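Cysteine desulfurase (PDB 6WCI) probably removes sulfur from L-cysteine to give L-alanine, passing the sulfur to a carrier with the help of pyridoxal 5'-phosphate. Local coordinates at residues Leu137-Glu142 and Gly170-Asp175; Ala164-Asp169 and Leu389-Val394; Glu322-Glu327 and Asn406-Ile411; Val354-Ile359 and Ala395-Ala400. All blocks are in the same frame, centred on the assembly; numbering follows the deposited sequence.

Interaction 1: residues Leu137-Glu142 and Gly170-Asp175; sequences LITRME and GALDLD
Thr139 packs against Leu172, and its hydroxyl oxygen OG1 is gripped by two groups of its own turn. It accepts from Met141 N at 3.1 Å, which makes an ST turn. It donates to Glu142 OE2 at 2.7 Å, using the anti lone pair of that carboxylate oxygen. A type I beta turn from Thr139 to Glu142 gathers the three residues. Glu142 OE2 has a second donor in the backbone N of Thr191.

The carbon atoms of Thr139 meet the other segment. Thr139 CB lies 3.7 Å from Leu172 CD1, and Thr139 CG2 lies 3.9 Å from the same methyl. The two side chains cross at about a right angle. Leu172 CG is anti to its backbone N (chi1 -169°), and chi2 (68°) then sets CD1 against Thr139.

Met141 makes the second point of touch. Its chain bends at chi3 (59°), which sets CE 3.2 Å from Gly170 O. That carbonyl oxygen also accepts a hydrogen bond from Thr199 OG1.

The contact joins the turn at the end of strand 135-139 to the loop that leads into helix 174-180, where Asp173 is the N-cap.

The turn satisfies its hydroxyl internally. What meets across the contact is methyl groups: Leu172 CD1 on Thr139, and Met141 CE beside Gly170 O. The two segments are thus joined by van der Waals contact, with no hydrogen bond between them.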
loop_
_atom_site.group_PDB
_atom_site.type_symbol
_atom_site.label_atom_id
_atom_site.label_comp_id
_atom_site.label_asym_id
_atom_site.label_seq_id
_atom_site.Cartn_x
_atom_site.Cartn_y
_atom_site.Cartn_z
ATOM N N LEU B 137 16.264 -19.031 -11.832
ATOM C CA LEU B 137 16.496 -18.660 -13.224
ATOM C C LEU B 137 15.661 -17.418 -13.517
ATOM O O LEU B 137 14.447 -17.420 -13.289
ATOM C CB LEU B 137 16.139 -19.815 -14.158
ATOM C CG LEU B 137 16.483 -19.645 -15.641
ATOM C CD1 LEU B 137 17.981 -19.490 -15.818
ATOM C CD2 LEU B 137 15.967 -20.818 -16.460
ATOM N N ILE B 138 16.322 -16.351 -13.971
ATOM C CA ILE B 138 15.704 -15.045 -14.202
ATOM C C ILE B 138 16.054 -14.607 -15.613
ATOM O O ILE B 138 17.222 -14.685 -16.003
ATOM C CB ILE B 138 16.210 -13.990 -13.198
ATOM C CG1 ILE B 138 16.143 -14.527 -11.756
ATOM C CG2 ILE B 138 15.469 -12.659 -13.383
ATOM C CD1 ILE B 138 16.727 -13.572 -10.733
ATOM N N THR B 139 15.070 -14.118 -16.371
ATOM C CA THR B 139 15.368 -13.740 -17.753
ATOM C C THR B 139 16.094 -12.401 -17.812
ATOM O O THR B 139 15.942 -11.541 -16.939
ATOM C CB THR B 139 14.111 -13.651 -18.622
ATOM O OG1 THR B 139 13.631 -12.300 -18.637
ATOM C CG2 THR B 139 13.026 -14.570 -18.121
ATOM N N ARG B 140 16.884 -12.237 -18.876
ATOM C CA ARG B 140 17.635 -11.014 -19.134
ATOM C C ARG B 140 16.753 -9.768 -19.205
ATOM O O ARG B 140 17.245 -8.660 -18.961
ATOM C CB ARG B 140 18.412 -11.193 -20.448
ATOM C CG ARG B 140 19.131 -9.971 -20.970
ATOM C CD ARG B 140 20.200 -9.504 -20.006
ATOM N NE ARG B 140 21.224 -10.521 -19.788
ATOM C CZ ARG B 140 22.341 -10.303 -19.108
ATOM N NH1 ARG B 140 22.575 -9.101 -18.591
ATOM N NH2 ARG B 140 23.217 -11.282 -18.938
ATOM N N MET B 141 15.464 -9.916 -19.515
ATOM C CA MET B 141 14.597 -8.778 -19.782
ATOM C C MET B 141 13.699 -8.423 -18.608
ATOM O O MET B 141 12.828 -7.558 -18.756
ATOM C CB MET B 141 13.739 -9.045 -21.022
ATOM C CG MET B 141 12.621 -10.050 -20.801
ATOM S SD MET B 141 11.537 -10.213 -22.242
ATOM C CE MET B 141 12.693 -10.715 -23.523
ATOM N N GLU B 142 13.889 -9.066 -17.451
ATOM C CA GLU B 142 13.040 -8.819 -16.291
ATOM C C GLU B 142 13.205 -7.398 -15.773
ATOM O O GLU B 142 14.268 -6.783 -15.886
ATOM C CB GLU B 142 13.360 -9.796 -15.152
ATOM C CG GLU B 142 12.996 -11.234 -15.479
ATOM C CD GLU B 142 11.591 -11.338 -16.047
ATOM O OE1 GLU B 142 10.623 -10.988 -15.327
ATOM O OE2 GLU B 142 11.459 -11.749 -17.220
ATOM N N GLY B 170 15.141 -9.001 -29.167
ATOM C CA GLY B 170 14.380 -8.812 -27.947
ATOM C C GLY B 170 13.520 -9.986 -27.536
ATOM O O GLY B 170 12.763 -9.870 -26.567
ATOM N N ALA B 171 13.592 -11.098 -28.254
ATOM C CA ALA B 171 12.816 -12.280 -27.929
ATOM C C ALA B 171 13.603 -13.161 -26.975
ATOM O O ALA B 171 14.837 -13.165 -26.976
ATOM C CB ALA B 171 12.465 -13.067 -29.195
ATOM N N LEU B 172 12.872 -13.914 -26.160
ATOM C CA LEU B 172 13.485 -14.842 -25.219
ATOM C C LEU B 172 14.020 -16.067 -25.964
ATOM O O LEU B 172 13.269 -16.755 -26.661
ATOM C CB LEU B 172 12.447 -15.236 -24.163
ATOM C CG LEU B 172 12.831 -16.006 -22.898
ATOM C CD1 LEU B 172 13.686 -15.163 -21.959
ATOM C CD2 LEU B 172 11.562 -16.471 -22.211
ATOM N N ASP B 173 15.318 -16.341 -25.827
ATOM C CA ASP B 173 15.940 -17.471 -26.518
ATOM C C ASP B 173 15.469 -18.789 -25.914
ATOM O O ASP B 173 16.057 -19.271 -24.943
ATOM C CB ASP B 173 17.467 -17.354 -26.452
ATOM C CG ASP B 173 18.192 -18.416 -27.287
ATOM O OD1 ASP B 173 17.550 -19.370 -27.780
ATOM O OD2 ASP B 173 19.424 -18.293 -27.445
ATOM N N LEU B 174 14.430 -19.392 -26.500
ATOM C CA LEU B 174 13.837 -20.596 -25.923
ATOM C C LEU B 174 14.786 -21.790 -25.964
ATOM O O LEU B 174 14.743 -22.639 -25.062
ATOM C CB LEU B 174 12.535 -20.944 -26.643
ATOM C CG LEU B 174 11.472 -19.848 -26.617
ATOM C CD1 LEU B 174 10.183 -20.325 -27.278
ATOM C CD2 LEU B 174 11.225 -19.380 -25.190
ATOM N N ASP B 175 15.626 -21.887 -26.999
ATOM C CA ASP B 175 16.655 -22.920 -27.017
ATOM C C ASP B 175 17.507 -22.849 -25.760
ATOM O O ASP B 175 17.663 -23.843 -25.043
ATOM C CB ASP B 175 17.538 -22.775 -28.260
ATOM C CG ASP B 175 16.983 -23.509 -29.458
ATOM O OD1 ASP B 175 15.984 -24.238 -29.297
ATOM O OD2 ASP B 175 17.549 -23.355 -30.559
#

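Interaction 2: residues Ala164-Asp169 and Leu389-Val394; sequences AEITPD and LQYFGV
The rings of Tyr391 and Phe392 meet Ile166 and Pro168 in different ways. One face of the Tyr391 ring carries Ile166 CG1, which sits 3.6 Å above the ring plane, nearer the ring's rim than its centre. This is a CH-pi contact, 24° off the ring normal. At the edge of the same ring, near its plane, lies Pro168 N, 3.1 Å from Tyr391 OH. A proline nitrogen carries no hydrogen, so this is a contact and not a bond. Phe392 CE2 is also at the Tyr391 edge, in plane. On one face of the Phe392 ring sits Tyr391 CD2, again toward the rim, while Pro168 O approaches the edge in plane, 3.6 Å from Phe392 CE1.

The contact joins two parts of the fold of this class-V aminotransferase family, the seven-stranded and the six-stranded sheet regions. Residues 164-169 leave strand 160-164, the outermost strand of the seven-stranded sheet in this chain. Tyr391 and Phe392 end helix 386-392, and Gly393 leaves the helix with positive phi. Phe392 also packs on Arg343 and Ile345 of the six-stranded sheet.

Ile166 serves both rings. Its CG1 stands between the backbone N and the carbonyl carbon (chi1 64°). Beyond it, Ile166 CD1 is 3.5 Å from Tyr391 CE2 and 3.8 Å from Phe392 CE2. Glu165 OE1 comes obliquely near the Tyr391 ring, but its carboxylate is engaged in a salt bridge with Arg140.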
loop_
_atom_site.group_PDB
_atom_site.type_symbol
_atom_site.label_atom_id
_atom_site.label_comp_id
_atom_site.label_asym_id
_atom_site.label_seq_id
_atom_site.Cartn_x
_atom_site.Cartn_y
_atom_site.Cartn_z
ATOM N N ALA B 164 18.525 -16.286 -18.023
ATOM C CA ALA B 164 17.983 -16.788 -19.281
ATOM C C ALA B 164 18.118 -15.705 -20.352
ATOM O O ALA B 164 17.542 -14.621 -20.219
ATOM C CB ALA B 164 16.525 -17.212 -19.097
ATOM N N GLU B 165 18.870 -15.998 -21.418
ATOM C CA GLU B 165 19.282 -14.946 -22.336
ATOM C C GLU B 165 18.199 -14.633 -23.366
ATOM O O GLU B 165 17.231 -15.371 -23.555
ATOM C CB GLU B 165 20.581 -15.326 -23.067
ATOM C CG GLU B 165 21.865 -15.239 -22.231
ATOM C CD GLU B 165 21.958 -13.972 -21.361
ATOM O OE1 GLU B 165 21.368 -12.923 -21.712
ATOM O OE2 GLU B 165 22.637 -14.033 -20.310
ATOM N N ILE B 166 18.391 -13.510 -24.049
ATOM C CA ILE B 166 17.504 -13.076 -25.114
ATOM C C ILE B 166 18.320 -13.004 -26.399
ATOM O O ILE B 166 19.550 -12.956 -26.376
ATOM C CB ILE B 166 16.842 -11.717 -24.801
ATOM C CG1 ILE B 166 17.895 -10.613 -24.701
ATOM C CG2 ILE B 166 16.051 -11.793 -23.483
ATOM C CD1 ILE B 166 17.357 -9.224 -25.024
ATOM N N THR B 167 17.622 -13.008 -27.525
ATOM C CA THR B 167 18.268 -12.787 -28.811
ATOM C C THR B 167 18.137 -11.324 -29.226
ATOM O O THR B 167 17.234 -10.615 -28.768
ATOM C CB THR B 167 17.662 -13.706 -29.878
ATOM O OG1 THR B 167 16.241 -13.560 -29.902
ATOM C CG2 THR B 167 17.991 -15.143 -29.570
ATOM N N PRO B 168 19.048 -10.824 -30.092
ATOM C CA PRO B 168 19.114 -9.377 -30.362
ATOM C C PRO B 168 17.828 -8.727 -30.853
ATOM O O PRO B 168 17.756 -7.498 -30.916
ATOM C CB PRO B 168 20.201 -9.276 -31.439
ATOM C CG PRO B 168 21.077 -10.448 -31.191
ATOM C CD PRO B 168 20.174 -11.549 -30.711
ATOM N N ASP B 169 16.826 -9.512 -31.235
ATOM C CA ASP B 169 15.530 -8.954 -31.592
ATOM C C ASP B 169 14.629 -8.750 -30.372
ATOM O O ASP B 169 13.463 -8.361 -30.529
ATOM C CB ASP B 169 14.838 -9.850 -32.627
ATOM C CG ASP B 169 14.484 -11.223 -32.072
ATOM O OD1 ASP B 169 15.132 -11.667 -31.099
ATOM O OD2 ASP B 169 13.552 -11.859 -32.613
ATOM N N LEU B 389 19.587 -3.488 -20.482
ATOM C CA LEU B 389 20.392 -2.472 -21.154
ATOM C C LEU B 389 21.855 -2.881 -21.267
ATOM O O LEU B 389 22.533 -2.495 -22.224
ATOM C CB LEU B 389 20.280 -1.138 -20.418
ATOM C CG LEU B 389 19.180 -0.179 -20.879
ATOM C CD1 LEU B 389 17.793 -0.640 -20.437
ATOM C CD2 LEU B 389 19.467 1.223 -20.380
ATOM N N GLN B 390 22.366 -3.648 -20.304
ATOM C CA GLN B 390 23.759 -4.070 -20.381
ATOM C C GLN B 390 23.978 -5.019 -21.553
ATOM O O GLN B 390 24.990 -4.921 -22.252
ATOM C CB GLN B 390 24.188 -4.718 -19.068
ATOM N N TYR B 391 23.030 -5.928 -21.795
ATOM C CA TYR B 391 23.141 -6.833 -22.937
ATOM C C TYR B 391 23.193 -6.069 -24.259
ATOM O O TYR B 391 23.919 -6.459 -25.183
ATOM C CB TYR B 391 21.973 -7.821 -22.928
ATOM C CG TYR B 391 21.762 -8.559 -24.235
ATOM C CD1 TYR B 391 22.503 -9.694 -24.548
ATOM C CD2 TYR B 391 20.807 -8.125 -25.154
ATOM C CE1 TYR B 391 22.307 -10.369 -25.741
ATOM C CE2 TYR B 391 20.606 -8.790 -26.341
ATOM C CZ TYR B 391 21.352 -9.913 -26.631
ATOM O OH TYR B 391 21.140 -10.570 -27.819
ATOM N N PHE B 392 22.424 -4.986 -24.379
ATOM C CA PHE B 392 22.448 -4.222 -25.621
ATOM C C PHE B 392 23.633 -3.268 -25.702
ATOM O O PHE B 392 23.966 -2.804 -26.798
ATOM C CB PHE B 392 21.125 -3.469 -25.800
ATOM C CG PHE B 392 20.014 -4.338 -26.312
ATOM C CD1 PHE B 392 19.972 -4.711 -27.645
ATOM C CD2 PHE B 392 19.029 -4.804 -25.462
ATOM C CE1 PHE B 392 18.960 -5.522 -28.123
ATOM C CE2 PHE B 392 18.009 -5.615 -25.934
ATOM C CZ PHE B 392 17.982 -5.980 -27.266
ATOM N N GLY B 393 24.298 -2.995 -24.582
ATOM C CA GLY B 393 25.438 -2.103 -24.592
ATOM C C GLY B 393 25.100 -0.640 -24.749
ATOM O O GLY B 393 25.940 0.130 -25.221
ATOM N N VAL B 394 23.896 -0.223 -24.361
ATOM C CA VAL B 394 23.484 1.169 -24.475
ATOM C C VAL B 394 23.176 1.691 -23.081
ATOM O O VAL B 394 22.648 0.963 -22.236
ATOM C CB VAL B 394 22.276 1.334 -25.422
ATOM C CG1 VAL B 394 22.586 0.715 -26.776
ATOM C CG2 VAL B 394 21.018 0.715 -24.820
#

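Interaction 3: residues Glu322-Glu327 and Asn406-Ile411; sequences EAREAE and NTHAEI. With SO4 (sulfate ion), chain E.
Arg324 and His408 share a sulfate ion, probably from the crystallisation liquor. Two hydrogen bonds hold its O2: one from Arg324 NH2 at 2.9 Å, the other from His408 N at 2.8 Å. The second is fairly straight, with an angle of 163° at the hydrogen. The sulfur lies at the edge of the guanidinium, in its plane. The anion sits at a helix N-terminus beside an arginine, a place where positive potential would be expected.

Direct bonds between the segments are weaker. Arg324 NH2 gives a weak bond to Asn406 O at 3.0 Å. The Arg324 chain bends at chi2 (72°), which turns CD off the straight path. Arg324 NE donates to Phe404 O. His408 NE2 gives a weak bond to Glu327 OE2 at 3.0 Å. The Glu327 and His408 side chains cross at about a right angle, with carboxylate and ring planes 43° apart. Glu327 CG adds packing, 3.5 Å from His408 CE1. On its other nitrogen, His408 ND1 is hydrogen-bonded to His331 ND1.

Bonds within 406-411 shape the helix start. Glu410 N donates to Thr407 OG1 at 3.0 Å, and Thr407 N returns a bond to Glu410 OE1 at 3.2 Å. Asn406 ND2 reaches the same oxygen at 2.9 Å, from the opposite face of the carboxylate. Asn406 OD1 accepts from Ala403 N. Glu410 OE2 forms a salt bridge with Arg30.

The reciprocal Thr407 and Glu410 bonds are a capping box, with Thr407 as N-cap. It opens helix 408-422, which meets helix 318-336 here at the protein surface.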
loop_
_atom_site.group_PDB
_atom_site.type_symbol
_atom_site.label_atom_id
_atom_site.label_comp_id
_atom_site.label_asym_id
_atom_site.label_seq_id
_atom_site.Cartn_x
_atom_site.Cartn_y
_atom_site.Cartn_z
ATOM N N GLU B 322 -6.386 -4.761 -27.289
ATOM C CA GLU B 322 -5.189 -5.302 -27.923
ATOM C C GLU B 322 -5.167 -4.986 -29.411
ATOM O O GLU B 322 -4.123 -4.610 -29.961
ATOM C CB GLU B 322 -5.123 -6.808 -27.688
ATOM C CG GLU B 322 -4.108 -7.528 -28.551
ATOM C CD GLU B 322 -4.070 -9.019 -28.276
ATOM O OE1 GLU B 322 -4.944 -9.512 -27.533
ATOM O OE2 GLU B 322 -3.165 -9.694 -28.801
ATOM N N ALA B 323 -6.320 -5.108 -30.073
ATOM C CA ALA B 323 -6.393 -4.797 -31.499
ATOM C C ALA B 323 -6.166 -3.312 -31.746
ATOM O O ALA B 323 -5.469 -2.933 -32.691
ATOM C CB ALA B 323 -7.739 -5.243 -32.062
ATOM N N ARG B 324 -6.724 -2.458 -30.888
ATOM C CA ARG B 324 -6.549 -1.019 -31.053
ATOM C C ARG B 324 -5.085 -0.622 -30.899
ATOM O O ARG B 324 -4.537 0.115 -31.725
ATOM C CB ARG B 324 -7.415 -0.276 -30.035
ATOM C CG ARG B 324 -7.043 1.172 -29.829
ATOM C CD ARG B 324 -7.424 2.021 -31.029
ATOM N NE ARG B 324 -7.397 3.441 -30.702
ATOM C CZ ARG B 324 -7.685 4.409 -31.570
ATOM N NH1 ARG B 324 -8.004 4.095 -32.813
ATOM N NH2 ARG B 324 -7.646 5.685 -31.200
ATOM N N GLU B 325 -4.431 -1.091 -29.833
ATOM C CA GLU B 325 -3.057 -0.672 -29.607
ATOM C C GLU B 325 -2.094 -1.310 -30.609
ATOM O O GLU B 325 -1.014 -0.762 -30.846
ATOM C CB GLU B 325 -2.663 -0.977 -28.161
ATOM C CG GLU B 325 -3.493 -0.181 -27.144
ATOM C CD GLU B 325 -3.206 -0.548 -25.699
ATOM O OE1 GLU B 325 -3.709 0.167 -24.787
ATOM O OE2 GLU B 325 -2.478 -1.536 -25.470
ATOM N N ALA B 326 -2.471 -2.436 -31.222
ATOM C CA ALA B 326 -1.662 -2.995 -32.303
ATOM C C ALA B 326 -1.720 -2.116 -33.552
ATOM O O ALA B 326 -0.708 -1.934 -34.236
ATOM C CB ALA B 326 -2.123 -4.414 -32.620
ATOM N N GLU B 327 -2.891 -1.558 -33.863
ATOM C CA GLU B 327 -2.968 -0.570 -34.938
ATOM C C GLU B 327 -2.112 0.650 -34.610
ATOM O O GLU B 327 -1.294 1.086 -35.424
ATOM C CB GLU B 327 -4.424 -0.167 -35.181
ATOM C CG GLU B 327 -4.633 0.814 -36.324
ATOM C CD GLU B 327 -6.086 1.238 -36.467
ATOM O OE1 GLU B 327 -6.943 0.699 -35.739
ATOM O OE2 GLU B 327 -6.375 2.111 -37.312
ATOM N N ASN B 406 -4.728 6.843 -26.771
ATOM C CA ASN B 406 -3.975 7.658 -27.706
ATOM C C ASN B 406 -4.607 7.556 -29.092
ATOM O O ASN B 406 -5.456 6.698 -29.354
ATOM C CB ASN B 406 -2.513 7.221 -27.753
ATOM C CG ASN B 406 -1.783 7.500 -26.459
ATOM O OD1 ASN B 406 -1.237 6.588 -25.831
ATOM N ND2 ASN B 406 -1.766 8.770 -26.053
ATOM N N THR B 407 -4.189 8.447 -29.991
ATOM C CA THR B 407 -4.795 8.554 -31.309
ATOM C C THR B 407 -3.728 8.530 -32.397
ATOM O O THR B 407 -2.544 8.771 -32.147
ATOM C CB THR B 407 -5.620 9.842 -31.450
ATOM O OG1 THR B 407 -4.737 10.970 -31.465
ATOM C CG2 THR B 407 -6.603 9.982 -30.287
ATOM N N HIS B 408 -4.176 8.240 -33.623
ATOM C CA HIS B 408 -3.284 8.306 -34.780
ATOM C C HIS B 408 -2.818 9.729 -35.041
ATOM O O HIS B 408 -1.675 9.941 -35.466
ATOM C CB HIS B 408 -3.987 7.737 -36.008
ATOM C CG HIS B 408 -4.242 6.266 -35.920
ATOM N ND1 HIS B 408 -3.224 5.335 -35.943
ATOM C CD2 HIS B 408 -5.392 5.563 -35.796
ATOM C CE1 HIS B 408 -3.737 4.123 -35.835
ATOM N NE2 HIS B 408 -5.050 4.232 -35.743
ATOM N N ALA B 409 -3.680 10.710 -34.759
ATOM C CA ALA B 409 -3.299 12.112 -34.881
ATOM C C ALA B 409 -2.144 12.453 -33.949
ATOM O O ALA B 409 -1.182 13.118 -34.353
ATOM C CB ALA B 409 -4.508 13.001 -34.596
ATOM N N GLU B 410 -2.221 12.006 -32.687
ATOM C CA GLU B 410 -1.108 12.216 -31.767
ATOM C C GLU B 410 0.175 11.596 -32.298
ATOM O O GLU B 410 1.253 12.186 -32.170
ATOM C CB GLU B 410 -1.431 11.633 -30.391
ATOM C CG GLU B 410 -2.349 12.498 -29.534
ATOM C CD GLU B 410 -2.713 11.786 -28.258
ATOM O OE1 GLU B 410 -2.575 10.542 -28.245
ATOM O OE2 GLU B 410 -3.115 12.452 -27.274
ATOM N N ILE B 411 0.082 10.391 -32.867
ATOM C CA ILE B 411 1.255 9.756 -33.474
ATOM C C ILE B 411 1.894 10.692 -34.492
ATOM O O ILE B 411 3.114 10.891 -34.500
ATOM C CB ILE B 411 0.874 8.408 -34.115
ATOM C CG1 ILE B 411 0.536 7.372 -33.041
ATOM C CG2 ILE B 411 2.017 7.885 -35.006
ATOM C CD1 ILE B 411 -0.128 6.122 -33.577
HETATM S S SO4 E . -7.959 7.882 -34.107
HETATM O O1 SO4 E . -8.889 8.261 -33.048
HETATM O O2 SO4 E . -6.772 7.272 -33.522
HETATM O O3 SO4 E . -7.546 9.074 -34.856
HETATM O O4 SO4 E . -8.631 6.909 -34.967
#

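Interaction 4: residues Val354-Ile359 and Ala395-Ala400; sequences VVSFLI and AATCRA
The antiparallel pairing of Val354-Ile359 with Ala395-Ala400 lies inside the six-stranded mixed sheet. Val355 and Ala400 form a hydrogen-bonded pair, with Val355 N to Ala400 O and Ala400 N to Val355 O both 2.9 Å. Phe357 and Cys398 form the next such pair. Phe357 N to Cys398 O is 2.8 Å and Cys398 N to Phe357 O 2.9 Å, both in the carbonyl plane. Between them, Ser356 and Arg399 are a non-hydrogen-bonded pair.

Phe357 and Cys398 point to one face, together with Val355 and Ala400. Phe357 CG lies between its backbone N and carbonyl carbon (chi1 65°), on the side of Cys398. Cys398 CB stands over the Phe357 ring, 4.0 Å from its centroid and 21° off the normal. Its SG reaches the ring obliquely, a sulfur-aromatic contact. Phe332 of helix 318-336 packs on Val355 and Ala400.

Ser356 and Arg399 point to the other face. Ser356 OG touches Arg399 CG at 3.4 Å. Ser356 OG bonds to Val196 O, and Arg399 NH1 to Asn195 O. Leu358 CD2 lies 3.1 Å from Ala396 O.

A mixed sheet with helix 318-336 packed on one face is consistent with the small domain of this class-V aminotransferase family.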
loop_
_atom_site.group_PDB
_atom_site.type_symbol
_atom_site.label_atom_id
_atom_site.label_comp_id
_atom_site.label_asym_id
_atom_site.label_seq_id
_atom_site.Cartn_x
_atom_site.Cartn_y
_atom_site.Cartn_z
ATOM N N VAL B 354 4.791 -0.783 -27.018
ATOM C CA VAL B 354 5.907 -0.146 -26.325
ATOM C C VAL B 354 7.095 -0.128 -27.277
ATOM O O VAL B 354 7.460 -1.168 -27.832
ATOM C CB VAL B 354 6.249 -0.882 -25.014
ATOM C CG1 VAL B 354 7.507 -0.310 -24.376
ATOM C CG2 VAL B 354 5.070 -0.820 -24.053
ATOM N N VAL B 355 7.690 1.046 -27.473
ATOM C CA VAL B 355 8.799 1.213 -28.411
ATOM C C VAL B 355 9.931 1.937 -27.697
ATOM O O VAL B 355 9.812 3.128 -27.385
ATOM C CB VAL B 355 8.380 1.983 -29.672
ATOM C CG1 VAL B 355 9.588 2.218 -30.552
ATOM C CG2 VAL B 355 7.279 1.242 -30.425
ATOM N N SER B 356 11.027 1.229 -27.438
ATOM C CA SER B 356 12.253 1.842 -26.952
ATOM C C SER B 356 13.199 2.007 -28.137
ATOM O O SER B 356 13.380 1.069 -28.918
ATOM C CB SER B 356 12.905 0.986 -25.863
ATOM O OG SER B 356 12.123 0.954 -24.673
ATOM N N PHE B 357 13.798 3.189 -28.276
ATOM C CA PHE B 357 14.587 3.471 -29.471
ATOM C C PHE B 357 15.746 4.403 -29.148
ATOM O O PHE B 357 15.752 5.102 -28.130
ATOM C CB PHE B 357 13.730 4.083 -30.591
ATOM C CG PHE B 357 13.175 5.446 -30.256
ATOM C CD1 PHE B 357 11.986 5.572 -29.561
ATOM C CD2 PHE B 357 13.842 6.599 -30.638
ATOM C CE1 PHE B 357 11.473 6.821 -29.249
ATOM C CE2 PHE B 357 13.338 7.848 -30.325
ATOM C CZ PHE B 357 12.151 7.959 -29.632
ATOM N N LEU B 358 16.731 4.394 -30.043
ATOM C CA LEU B 358 17.858 5.308 -30.010
ATOM C C LEU B 358 17.986 5.966 -31.375
ATOM O O LEU B 358 17.465 5.467 -32.376
ATOM C CB LEU B 358 19.170 4.591 -29.660
ATOM C CG LEU B 358 19.425 4.192 -28.206
ATOM C CD1 LEU B 358 20.797 3.568 -28.098
ATOM C CD2 LEU B 358 19.325 5.405 -27.306
ATOM N N ILE B 359 18.685 7.097 -31.413
ATOM C CA ILE B 359 18.996 7.775 -32.669
ATOM C C ILE B 359 20.464 8.184 -32.648
ATOM O O ILE B 359 20.970 8.662 -31.626
ATOM C CB ILE B 359 18.079 8.997 -32.902
ATOM C CG1 ILE B 359 16.607 8.569 -32.897
ATOM C CG2 ILE B 359 18.411 9.668 -34.220
ATOM C CD1 ILE B 359 15.621 9.709 -32.903
ATOM N N ALA B 395 23.530 2.949 -22.830
ATOM C CA ALA B 395 23.360 3.505 -21.495
ATOM C C ALA B 395 21.933 3.952 -21.230
ATOM O O ALA B 395 21.571 4.161 -20.068
ATOM C CB ALA B 395 24.314 4.682 -21.284
ATOM N N ALA B 396 21.123 4.105 -22.273
ATOM C CA ALA B 396 19.759 4.587 -22.127
ATOM C C ALA B 396 19.032 4.382 -23.445
ATOM O O ALA B 396 19.649 4.123 -24.481
ATOM C CB ALA B 396 19.723 6.064 -21.719
ATOM N N THR B 397 17.707 4.478 -23.384
ATOM C CA THR B 397 16.869 4.523 -24.569
ATOM C C THR B 397 15.775 5.550 -24.335
ATOM O O THR B 397 15.500 5.946 -23.199
ATOM C CB THR B 397 16.215 3.171 -24.901
ATOM O OG1 THR B 397 15.271 2.830 -23.875
ATOM C CG2 THR B 397 17.258 2.065 -25.033
ATOM N N CYS B 398 15.154 5.981 -25.423
ATOM C CA CYS B 398 13.950 6.791 -25.351
ATOM C C CYS B 398 12.759 5.876 -25.586
ATOM O O CYS B 398 12.768 5.070 -26.520
ATOM C CB CYS B 398 13.975 7.923 -26.373
ATOM S SG CYS B 398 12.731 9.191 -26.047
ATOM N N ARG B 399 11.752 5.970 -24.724
ATOM C CA ARG B 399 10.663 5.007 -24.748
ATOM C C ARG B 399 9.342 5.729 -24.906
ATOM O O ARG B 399 8.956 6.524 -24.042
ATOM C CB ARG B 399 10.646 4.143 -23.492
ATOM C CG ARG B 399 9.615 3.034 -23.567
ATOM C CD ARG B 399 9.435 2.338 -22.219
ATOM N NE ARG B 399 8.955 3.263 -21.195
ATOM C CZ ARG B 399 8.762 2.934 -19.920
ATOM N NH1 ARG B 399 8.999 1.695 -19.516
ATOM N NH2 ARG B 399 8.323 3.838 -19.051
ATOM N N ALA B 400 8.655 5.443 -26.002
ATOM C CA ALA B 400 7.276 5.859 -26.195
ATOM C C ALA B 400 6.397 4.640 -25.983
ATOM O O ALA B 400 6.673 3.571 -26.536
ATOM C CB ALA B 400 7.061 6.446 -27.589
#

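Overall arrangement
From the N terminus, strand 135-139 opens interaction 1. Interaction 2 opens at 164-169 before interaction 1 closes at 170-175, so the two cross. They touch through probable backbone hydrogen bonds of Ile138 and Arg140 with Ala164, and packing on Ile166. Residues 322-327 then open interaction 3, and 354-359 open interaction 4. Interaction 2 closes next, at 389-394, and so crosses both. Interaction 4 closes at 395-400, before interaction 3 closes at 406-411, so it lies wholly within interaction 3. Interaction 1 belongs to the seven-stranded sheet and interaction 4 to the six-stranded one. Interaction 2 bridges them and touches interaction 4. Interaction 3 joins two helices, about 18 Å from interaction 4 between centres.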